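Local coordinates for proteasome assembly chaperone family protein (Pyrococcus furiosus DSM 3638, PDB 3WZ2), which is an archaeal homolog of proteasome-assembly chaperones and probably acts as a partner of the proteasome in its assembly or activation, at residues Ala110-Gly118 and Val194-Leu202. Numbering follows the deposited sequence.
Sequences AEKVISLAG and VVEVLNKML
Ile114 overlaps three side chains of helix 188-202 at once, its two branches dividing the work. With chi1 at -60°, CG1 lies beside the backbone N and CG2 anti to it, and Ile114 CG2 meets Leu198 CD1 at 3.9 Å. The other branch runs outward, and Ile114 CD1 meets both Met201 CE, at 3.9 Å, and Leu202 CD2, at 4.0 Å, tip to tip. Met201 gets there because its chain is extended beyond CG, which carries the methyl down to the strand. Two residues on, Leu116 crosses Val194 at a slant, Leu116 CD2 lying 3.8 Å from Val194 CG1. At the other end the aliphatic part of Lys112 borders Leu202, with Lys112 CD 4.3 Å from Leu202 CD2. Were Ile114 replaced by an alanine, the methyls of Leu198, Met201 and Leu202 would probably lose their shared partner and a gap would open between helix and strand. Ala36 and Leu40 of helix 32-43 continue the apolar layer beside Leu116 and Leu198, while Ser115, on the reverse face of the strand, meets helix 158-169. The axes of strand 112-118 and helix segment 194-202 run nearly antiparallel, at 161°, and approach to 10.1 Å. Apolar packing of this kind, with helices laid along both faces of a central mixed sheet, is characteristic of a three-layer alpha/beta/alpha core, here within the PAC2 family region.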
ATOM      1  N   ALA B 110      12.868  12.867 -32.324  1.00 21.39           N
ATOM      2  CA  ALA B 110      11.524  13.012 -32.843  1.00 20.85           C
ATOM      3  C   ALA B 110      11.319  14.404 -33.383  1.00 21.30           C
ATOM      4  O   ALA B 110      11.760  15.375 -32.803  1.00 20.62           O
ATOM      5  CB  ALA B 110      10.496  12.716 -31.753  1.00 20.39           C
ATOM      6  N   GLU B 111      10.643  14.492 -34.512  1.00 22.23           N
ATOM      7  CA  GLU B 111      10.321  15.774 -35.127  1.00 24.72           C
ATOM      8  C   GLU B 111       9.129  16.471 -34.445  1.00 23.77           C
ATOM      9  O   GLU B 111       9.126  17.677 -34.274  1.00 22.02           O
ATOM     10  CB  GLU B 111      10.015  15.503 -36.597  1.00 29.76           C
ATOM     11  CG  GLU B 111       9.826  16.719 -37.471  1.00 37.50           C
ATOM     12  CD  GLU B 111       9.294  16.334 -38.856  1.00 46.23           C
ATOM     13  OE1 GLU B 111       9.809  15.333 -39.428  1.00 46.44           O
ATOM     14  OE2 GLU B 111       8.365  17.028 -39.355  1.00 50.14           O
ATOM     15  N   LYS B 112       8.111  15.699 -34.071  1.00 22.48           N
ATOM     16  CA  LYS B 112       6.904  16.234 -33.443  1.00 22.50           C
ATOM     17  C   LYS B 112       6.308  15.239 -32.451  1.00 18.98           C
ATOM     18  O   LYS B 112       6.319  14.047 -32.681  1.00 19.44           O
ATOM     19  CB  LYS B 112       5.824  16.552 -34.485  1.00 26.10           C
ATOM     20  CG  LYS B 112       6.149  17.699 -35.391  1.00 29.50           C
ATOM     21  CD  LYS B 112       4.995  18.035 -36.308  1.00 34.11           C
ATOM     22  CE  LYS B 112       5.446  18.847 -37.517  1.00 41.51           C
ATOM     23  NZ  LYS B 112       4.912  20.225 -37.478  1.00 45.48           N
ATOM     24  N   VAL B 113       5.737  15.772 -31.381  1.00 18.06           N
ATOM     25  CA  VAL B 113       4.994  15.022 -30.417  1.00 16.85           C
ATOM     26  C   VAL B 113       3.634  15.656 -30.321  1.00 17.36           C
ATOM     27  O   VAL B 113       3.503  16.781 -29.869  1.00 17.68           O
ATOM     28  CB  VAL B 113       5.709  15.051 -29.054  1.00 16.65           C
ATOM     29  CG1 VAL B 113       5.072  14.076 -28.090  1.00 16.35           C
ATOM     30  CG2 VAL B 113       7.183  14.709 -29.225  1.00 17.36           C
ATOM     31  N   ILE B 114       2.600  14.922 -30.710  1.00 17.66           N
ATOM     32  CA  ILE B 114       1.265  15.488 -30.833  1.00 17.91           C
ATOM     33  C   ILE B 114       0.323  14.635 -30.003  1.00 18.06           C
ATOM     34  O   ILE B 114       0.150  13.454 -30.269  1.00 19.52           O
ATOM     35  CB  ILE B 114       0.797  15.477 -32.303  1.00 18.74           C
ATOM     36  CG1 ILE B 114       1.729  16.288 -33.180  1.00 20.77           C
ATOM     37  CG2 ILE B 114      -0.595  16.071 -32.415  1.00 20.06           C
ATOM     38  CD1 ILE B 114       1.589  16.032 -34.673  1.00 23.03           C
ATOM     39  N   SER B 115      -0.323  15.241 -29.022  1.00 17.94           N
ATOM     40  CA  SER B 115      -1.373  14.564 -28.279  1.00 18.09           C
ATOM     41  C   SER B 115      -2.752  14.972 -28.779  1.00 17.87           C
ATOM     42  O   SER B 115      -2.991  16.112 -29.125  1.00 17.79           O
ATOM     43  CB  SER B 115      -1.227  14.890 -26.771  1.00 19.47           C
ATOM     44  OG  SER B 115      -0.022  14.347 -26.261  1.00 20.32           O
ATOM     45  N   LEU B 116      -3.636  13.996 -28.852  1.00 18.52           N
ATOM     46  CA  LEU B 116      -5.006  14.192 -29.231  1.00 19.10           C
ATOM     47  C   LEU B 116      -5.869  14.028 -28.000  1.00 19.97           C
ATOM     48  O   LEU B 116      -5.814  12.996 -27.333  1.00 22.70           O
ATOM     49  CB  LEU B 116      -5.409  13.135 -30.253  1.00 20.18           C
ATOM     50  CG  LEU B 116      -4.473  13.009 -31.432  1.00 20.24           C
ATOM     51  CD1 LEU B 116      -5.052  11.980 -32.371  1.00 20.23           C
ATOM     52  CD2 LEU B 116      -4.283  14.350 -32.128  1.00 20.78           C
ATOM     53  N   ALA B 117      -6.607  15.061 -27.656  1.00 18.91           N
ATOM     54  CA  ALA B 117      -7.351  15.075 -26.395  1.00 19.89           C
ATOM     55  C   ALA B 117      -8.734  15.656 -26.608  1.00 20.66           C
ATOM     56  O   ALA B 117      -9.024  16.238 -27.668  1.00 18.33           O
ATOM     57  CB  ALA B 117      -6.602  15.890 -25.358  1.00 20.44           C
ATOM     58  N   GLY B 118      -9.543  15.579 -25.552  1.00 22.39           N
ATOM     59  CA  GLY B 118     -10.847  16.211 -25.500  1.00 22.71           C
ATOM     60  C   GLY B 118     -10.890  17.352 -24.505  1.00 22.80           C
ATOM     61  O   GLY B 118     -10.046  17.449 -23.662  1.00 23.75           O
ATOM     62  N   VAL B 194     -10.969  16.489 -34.589  1.00 19.86           N
ATOM     63  CA  VAL B 194      -9.549  16.458 -34.290  1.00 20.13           C
ATOM     64  C   VAL B 194      -8.751  15.811 -35.418  1.00 19.74           C
ATOM     65  O   VAL B 194      -7.704  16.315 -35.821  1.00 19.09           O
ATOM     66  CB  VAL B 194      -9.281  15.745 -32.955  1.00 19.70           C
ATOM     67  CG1 VAL B 194      -7.824  15.454 -32.798  1.00 20.03           C
ATOM     68  CG2 VAL B 194      -9.793  16.618 -31.819  1.00 21.96           C
ATOM     69  N   VAL B 195      -9.264  14.721 -35.972  1.00 20.17           N
ATOM     70  CA  VAL B 195      -8.599  14.102 -37.097  1.00 21.44           C
ATOM     71  C   VAL B 195      -8.485  15.047 -38.302  1.00 21.70           C
ATOM     72  O   VAL B 195      -7.436  15.096 -38.936  1.00 20.44           O
ATOM     73  CB  VAL B 195      -9.296  12.819 -37.539  1.00 22.79           C
ATOM     74  CG1 VAL B 195      -8.709  12.305 -38.850  1.00 22.31           C
ATOM     75  CG2 VAL B 195      -9.165  11.788 -36.452  1.00 25.10           C
ATOM     76  N   GLU B 196      -9.529  15.824 -38.573  1.00 21.69           N
ATOM     77  CA  GLU B 196      -9.464  16.799 -39.670  1.00 25.88           C
ATOM     78  C   GLU B 196      -8.319  17.783 -39.480  1.00 23.27           C
ATOM     79  O   GLU B 196      -7.620  18.088 -40.424  1.00 24.45           O
ATOM     80  CB  GLU B 196     -10.781  17.595 -39.857  1.00 29.56           C
ATOM     81  CG  GLU B 196     -11.910  16.803 -40.509  1.00 38.18           C
ATOM     82  CD  GLU B 196     -13.210  17.612 -40.673  1.00 45.27           C
ATOM     83  OE1 GLU B 196     -13.789  18.113 -39.670  1.00 49.75           O
ATOM     84  OE2 GLU B 196     -13.647  17.770 -41.834  1.00 55.20           O
ATOM     85  N   VAL B 197      -8.151  18.315 -38.280  1.00 22.26           N
ATOM     86  CA  VAL B 197      -7.028  19.234 -38.022  1.00 21.25           C
ATOM     87  C   VAL B 197      -5.691  18.539 -38.150  1.00 21.99           C
ATOM     88  O   VAL B 197      -4.758  19.085 -38.743  1.00 22.29           O
ATOM     89  CB  VAL B 197      -7.135  19.901 -36.664  1.00 21.89           C
ATOM     90  CG1 VAL B 197      -5.896  20.736 -36.392  1.00 21.89           C
ATOM     91  CG2 VAL B 197      -8.391  20.774 -36.597  1.00 23.36           C
ATOM     92  N   LEU B 198      -5.585  17.330 -37.609  1.00 21.63           N
ATOM     93  CA  LEU B 198      -4.348  16.578 -37.725  1.00 22.26           C
ATOM     94  C   LEU B 198      -3.946  16.273 -39.163  1.00 22.19           C
ATOM     95  O   LEU B 198      -2.771  16.326 -39.540  1.00 20.96           O
ATOM     96  CB  LEU B 198      -4.440  15.273 -36.937  1.00 22.89           C
ATOM     97  CG  LEU B 198      -3.091  14.540 -36.811  1.00 23.02           C
ATOM     98  CD1 LEU B 198      -2.170  15.275 -35.875  1.00 22.90           C
ATOM     99  CD2 LEU B 198      -3.344  13.146 -36.299  1.00 25.48           C
ATOM    100  N   ASN B 199      -4.914  15.893 -39.957  1.00 24.65           N
ATOM    101  CA  ASN B 199      -4.732  15.754 -41.385  1.00 26.62           C
ATOM    102  C   ASN B 199      -4.115  16.955 -42.057  1.00 25.89           C
ATOM    103  O   ASN B 199      -3.204  16.842 -42.865  1.00 28.77           O
ATOM    104  CB  ASN B 199      -6.086  15.543 -42.022  1.00 31.37           C
ATOM    105  CG  ASN B 199      -5.976  14.734 -43.263  1.00 34.14           C
ATOM    106  OD1 ASN B 199      -5.467  13.638 -43.178  1.00 37.75           O
ATOM    107  ND2 ASN B 199      -6.408  15.241 -44.405  1.00 34.77           N
ATOM    108  N   LYS B 200      -4.611  18.122 -41.722  1.00 25.54           N
ATOM    109  CA  LYS B 200      -4.043  19.359 -42.253  1.00 27.41           C
ATOM    110  C   LYS B 200      -2.645  19.611 -41.778  1.00 27.45           C
ATOM    111  O   LYS B 200      -1.805  20.055 -42.526  1.00 30.88           O
ATOM    112  CB  LYS B 200      -4.915  20.526 -41.820  1.00 28.59           C
ATOM    113  CG  LYS B 200      -6.109  20.508 -42.750  1.00 30.08           C
ATOM    114  CD  LYS B 200      -7.324  21.142 -42.204  1.00 32.42           C
ATOM    115  CE  LYS B 200      -8.475  21.072 -43.222  1.00 34.83           C
ATOM    116  NZ  LYS B 200      -9.597  21.935 -42.829  1.00 38.83           N
ATOM    117  N   MET B 201      -2.432  19.386 -40.501  1.00 27.11           N
ATOM    118  CA  MET B 201      -1.135  19.626 -39.879  1.00 26.58           C
ATOM    119  C   MET B 201      -0.075  18.715 -40.501  1.00 23.99           C
ATOM    120  O   MET B 201       1.050  19.117 -40.648  1.00 23.88           O
ATOM    121  CB  MET B 201      -1.273  19.401 -38.366  1.00 25.74           C
ATOM    122  CG  MET B 201      -0.020  19.429 -37.525  1.00 28.13           C
ATOM    123  SD  MET B 201      -0.452  19.504 -35.745  1.00 34.31           S
ATOM    124  CE  MET B 201       1.178  19.890 -35.115  1.00 35.51           C
ATOM    125  N   LEU B 202      -0.403  17.459 -40.778  1.00 21.93           N
ATOM    126  CA  LEU B 202       0.613  16.524 -41.199  1.00 26.15           C
ATOM    127  C   LEU B 202       0.563  16.237 -42.700  1.00 29.86           C
ATOM    128  O   LEU B 202       1.357  15.460 -43.198  1.00 27.84           O
ATOM    129  CB  LEU B 202       0.452  15.208 -40.440  1.00 25.72           C
ATOM    130  CG  LEU B 202       0.637  15.348 -38.952  1.00 27.39           C
ATOM    131  CD1 LEU B 202       0.562  13.975 -38.319  1.00 29.79           C
ATOM    132  CD2 LEU B 202       1.967  16.009 -38.632  1.00 28.10           C
TER